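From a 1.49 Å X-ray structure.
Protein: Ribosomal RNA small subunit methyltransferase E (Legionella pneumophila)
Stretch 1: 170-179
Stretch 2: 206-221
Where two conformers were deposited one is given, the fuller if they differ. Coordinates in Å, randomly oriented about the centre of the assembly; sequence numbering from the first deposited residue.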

# COMPACT_ATOMS: atom_id res chain seq x y z
N LEU B 170 -15.00 14.16 12.25
CA LEU B 170 -14.32 14.70 11.08
C LEU B 170 -14.73 13.86 9.88
O LEU B 170 -14.71 12.63 9.95
CB LEU B 170 -12.80 14.63 11.27
CG LEU B 170 -11.95 15.07 10.07
CD1 LEU B 170 -12.20 16.54 9.72
CD2 LEU B 170 -10.47 14.82 10.38
N LYS B 171 -15.13 14.52 8.80
CA LYS B 171 -15.65 13.82 7.63
C LYS B 171 -14.90 14.31 6.40
O LYS B 171 -14.94 15.50 6.08
CB LYS B 171 -17.16 14.03 7.51
CG LYS B 171 -17.93 13.45 8.69
CD LYS B 171 -19.44 13.59 8.56
CE LYS B 171 -19.90 15.01 8.84
NZ LYS B 171 -21.37 15.07 9.14
N LEU B 172 -14.19 13.39 5.75
CA LEU B 172 -13.32 13.74 4.64
C LEU B 172 -13.68 12.92 3.41
O LEU B 172 -14.15 11.79 3.49
CB LEU B 172 -11.87 13.47 5.00
CG LEU B 172 -11.37 14.20 6.23
CD1 LEU B 172 -9.96 13.68 6.57
CD2 LEU B 172 -11.33 15.69 6.00
N ILE B 173 -13.43 13.51 2.24
CA ILE B 173 -13.61 12.81 0.98
C ILE B 173 -12.40 13.10 0.11
O ILE B 173 -11.96 14.25 0.01
CB ILE B 173 -14.94 13.22 0.31
CG1 ILE B 173 -15.14 12.49 -1.03
CG2 ILE B 173 -15.04 14.74 0.18
CD1 ILE B 173 -16.57 12.60 -1.53
N LEU B 174 -11.83 12.06 -0.48
CA LEU B 174 -10.73 12.23 -1.43
C LEU B 174 -11.29 12.77 -2.73
O LEU B 174 -11.85 12.03 -3.54
CB LEU B 174 -10.00 10.92 -1.66
CG LEU B 174 -8.92 10.56 -0.63
CD1 LEU B 174 -8.24 9.28 -1.04
CD2 LEU B 174 -7.91 11.69 -0.54
N HIS B 175 -11.12 14.08 -2.95
CA HIS B 175 -11.62 14.72 -4.16
C HIS B 175 -10.83 16.00 -4.37
O HIS B 175 -10.60 16.73 -3.40
CB HIS B 175 -13.11 15.03 -4.05
CG HIS B 175 -13.74 15.46 -5.34
ND1 HIS B 175 -14.20 16.73 -5.56
CD2 HIS B 175 -13.94 14.77 -6.50
CE1 HIS B 175 -14.68 16.82 -6.79
NE2 HIS B 175 -14.53 15.65 -7.38
N PRO B 176 -10.45 16.32 -5.60
CA PRO B 176 -9.50 17.42 -5.82
C PRO B 176 -10.10 18.81 -5.67
O PRO B 176 -9.41 19.72 -5.21
CB PRO B 176 -9.00 17.17 -7.25
CG PRO B 176 -9.36 15.76 -7.57
CD PRO B 176 -10.61 15.48 -6.80
N ALA B 177 -11.36 18.99 -6.09
CA ALA B 177 -11.95 20.32 -6.14
C ALA B 177 -11.98 20.95 -4.75
O ALA B 177 -12.55 20.38 -3.81
CB ALA B 177 -13.35 20.25 -6.73
N PHE B 178 -11.33 22.12 -4.64
CA PHE B 178 -11.26 22.88 -3.40
C PHE B 178 -10.62 22.09 -2.27
O PHE B 178 -10.87 22.36 -1.09
CB PHE B 178 -12.62 23.44 -2.97
CG PHE B 178 -13.26 24.29 -4.03
CD1 PHE B 178 -12.92 25.62 -4.17
CD2 PHE B 178 -14.20 23.74 -4.90
CE1 PHE B 178 -13.51 26.40 -5.16
CE2 PHE B 178 -14.79 24.52 -5.89
CZ PHE B 178 -14.45 25.84 -6.01
N SER B 179 -9.78 21.11 -2.62
CA SER B 179 -9.18 20.24 -1.63
C SER B 179 -8.20 21.01 -0.75
O SER B 179 -7.64 22.05 -1.13
CB SER B 179 -8.45 19.06 -2.29
OG SER B 179 -7.40 19.51 -3.13
N GLU B 206 -23.26 14.14 -6.73
CA GLU B 206 -22.69 13.44 -5.58
C GLU B 206 -21.92 14.41 -4.69
O GLU B 206 -22.01 14.34 -3.46
CB GLU B 206 -21.80 12.29 -6.04
CG GLU B 206 -22.59 11.16 -6.66
CD GLU B 206 -21.72 10.00 -7.08
OE1 GLU B 206 -20.71 10.23 -7.78
OE2 GLU B 206 -22.05 8.86 -6.71
N ILE B 207 -21.16 15.32 -5.30
CA ILE B 207 -20.37 16.26 -4.51
C ILE B 207 -21.27 17.23 -3.77
O ILE B 207 -20.97 17.64 -2.64
CB ILE B 207 -19.32 16.97 -5.38
CG1 ILE B 207 -18.28 15.95 -5.87
CG2 ILE B 207 -18.65 18.09 -4.62
CD1 ILE B 207 -17.61 15.21 -4.73
N ARG B 208 -22.38 17.63 -4.39
CA ARG B 208 -23.36 18.45 -3.69
C ARG B 208 -23.90 17.70 -2.48
O ARG B 208 -24.09 18.28 -1.40
CB ARG B 208 -24.48 18.85 -4.66
CG ARG B 208 -25.60 19.66 -4.07
CD ARG B 208 -26.43 20.34 -5.16
NE ARG B 208 -26.78 19.45 -6.27
CZ ARG B 208 -26.26 19.53 -7.49
NH1 ARG B 208 -25.36 20.46 -7.78
NH2 ARG B 208 -26.64 18.67 -8.44
N LEU B 209 -24.09 16.39 -2.63
CA LEU B 209 -24.58 15.57 -1.53
C LEU B 209 -23.53 15.41 -0.43
O LEU B 209 -23.84 15.56 0.76
CB LEU B 209 -25.01 14.22 -2.08
CG LEU B 209 -25.79 13.27 -1.18
CD1 LEU B 209 -27.17 13.82 -0.88
CD2 LEU B 209 -25.88 11.95 -1.90
N THR B 210 -22.29 15.10 -0.81
CA THR B 210 -21.24 14.94 0.19
C THR B 210 -20.93 16.25 0.89
O THR B 210 -20.84 16.30 2.12
CB THR B 210 -19.97 14.31 -0.43
OG1 THR B 210 -19.39 15.20 -1.40
CG2 THR B 210 -20.29 12.97 -1.10
N SER B 211 -20.78 17.34 0.13
CA SER B 211 -20.48 18.62 0.76
C SER B 211 -21.64 19.13 1.61
O SER B 211 -21.42 19.73 2.67
CB SER B 211 -20.06 19.66 -0.29
OG SER B 211 -21.08 19.88 -1.24
N GLY B 212 -22.88 18.87 1.18
CA GLY B 212 -24.03 19.24 1.98
C GLY B 212 -24.14 18.48 3.29
O GLY B 212 -24.82 18.94 4.21
N HIS B 213 -23.49 17.33 3.39
CA HIS B 213 -23.41 16.60 4.65
C HIS B 213 -22.10 16.82 5.38
O HIS B 213 -21.79 16.07 6.31
CB HIS B 213 -23.66 15.11 4.44
CG HIS B 213 -25.07 14.78 4.08
ND1 HIS B 213 -25.61 15.08 2.84
CD2 HIS B 213 -26.07 14.19 4.79
CE1 HIS B 213 -26.87 14.69 2.81
NE2 HIS B 213 -27.17 14.15 3.98
N GLY B 214 -21.32 17.83 4.99
CA GLY B 214 -20.13 18.21 5.73
C GLY B 214 -18.87 17.43 5.43
O GLY B 214 -17.91 17.53 6.19
N PHE B 215 -18.84 16.65 4.36
CA PHE B 215 -17.62 15.97 3.94
C PHE B 215 -16.69 16.97 3.26
O PHE B 215 -17.08 17.64 2.30
CB PHE B 215 -17.93 14.77 3.05
CG PHE B 215 -18.37 13.56 3.83
CD1 PHE B 215 -19.67 13.46 4.32
CD2 PHE B 215 -17.48 12.54 4.10
CE1 PHE B 215 -20.07 12.36 5.06
CE2 PHE B 215 -17.87 11.43 4.85
CZ PHE B 215 -19.16 11.34 5.32
N LEU B 216 -15.47 17.09 3.79
CA LEU B 216 -14.51 18.09 3.35
C LEU B 216 -13.46 17.46 2.45
O LEU B 216 -12.95 16.37 2.76
CB LEU B 216 -13.82 18.71 4.57
CG LEU B 216 -14.77 19.35 5.59
CD1 LEU B 216 -14.00 19.92 6.77
CD2 LEU B 216 -15.64 20.41 4.95
N PRO B 217 -13.08 18.12 1.36
CA PRO B 217 -12.23 17.48 0.35
C PRO B 217 -10.76 17.42 0.76
O PRO B 217 -10.19 18.43 1.18
CB PRO B 217 -12.41 18.36 -0.89
CG PRO B 217 -12.82 19.71 -0.35
CD PRO B 217 -13.62 19.42 0.90
N LEU B 218 -10.17 16.24 0.61
CA LEU B 218 -8.78 16.00 0.98
C LEU B 218 -7.97 15.67 -0.26
O LEU B 218 -8.43 14.95 -1.14
CB LEU B 218 -8.72 14.81 1.94
CG LEU B 218 -7.34 14.36 2.41
CD1 LEU B 218 -6.72 15.46 3.27
CD2 LEU B 218 -7.48 13.07 3.22
N SER B 219 -6.76 16.22 -0.34
CA SER B 219 -5.81 15.85 -1.38
C SER B 219 -4.72 14.97 -0.79
O SER B 219 -4.47 14.97 0.42
CB SER B 219 -5.16 17.08 -2.01
OG SER B 219 -4.49 17.87 -1.03
N LEU B 220 -4.05 14.22 -1.68
CA LEU B 220 -2.93 13.37 -1.31
C LEU B 220 -1.85 13.45 -2.39
O LEU B 220 -1.43 12.44 -2.96
CB LEU B 220 -3.35 11.92 -1.05
CG LEU B 220 -4.17 11.67 0.23
CD1 LEU B 220 -4.69 10.24 0.24
CD2 LEU B 220 -3.38 11.97 1.51
N GLY B 221 -1.40 14.68 -2.68
CA GLY B 221 -0.33 14.91 -3.63
C GLY B 221 -0.77 15.11 -5.07
O GLY B 221 -1.95 14.98 -5.42
O HOH W 1 -15.97 17.22 8.90
O HOH W 2 -5.00 20.30 -1.65

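Two parallel strands set the frame, and the shape of the contact follows from which side chains each face of the sheet receives. The backbone ladder runs in alternating steps: Leu-216 N donates to Lys-171 O (2.8 Å), Ile-173 N to Leu-216 O (2.9 Å) and Leu-218 N to Ile-173 O (2.7 Å). The last rung, His-175 N to Leu-218 O at 3.4 Å, is weak, where the first stretch leaves its strand. This register pairs Leu-172 with Leu-216, Ile-173 with Pro-217 and Leu-174 with Leu-218. Pro-217 has no N-H to give, but the ladder asks none of it; its CA instead lies 3.3 Å from Ile-173 O.

One face carries leucines. Leu-172 CD1 meets Leu-218 CD2 at 4.2 Å, while its other methyl, CD2, lies 4.2 Å from Leu-216 CB, so the forked end of Leu-172 touches two neighbours across the strands. Leu-174 reaches further along the same row: its CD2 sits 4.0 Å from Leu-218 CG and 3.6 Å from Leu-220 CD1, so one methyl touches both leucines.

On the other face Ile-173 is the main bump, and the helix helps to form its hollow. Its extended side chain brings CD1 to 3.8 Å from Thr-210 CG2 and 4.3 Å from Ile-207 CD1, while CG2 packs 4.1 Å from Phe-215 CB. Ile-207 also serves His-175, two residues on: its CD1 lies 3.8 Å from the centroid of that ring, almost directly over the face, a CH-pi contact.

Where the second stretch passes from helix to strand, Lys-171 is the long piece. Its CB sits over the face of the Phe-215 ring, 3.7 Å from the centroid, and its NZ donates to His-213 O at 3.0 Å. The lysine therefore passes Gly-214, where an ideal CB would lie close to the lysine chain, 3.5 Å from Lys-171 CE. The backbone angles of Gly-214 by themselves call for glycine.

At the far end, the type II turn from Pro-176 to Ser-179 curls around the Pro-217 ring. Pro-217 CG lies 3.4 Å from Phe-178 O and 3.5 Å from Ala-177 O, and Pro-217 CB is 3.5 Å from His-175 O: a compact ring against a wall of carbonyls. Ser-179 OG pins the turn by donating to Pro-176 O (2.9 Å), and water 2 bridges Ser-179 OG (2.9 Å) and Ser-219 OG (2.6 Å).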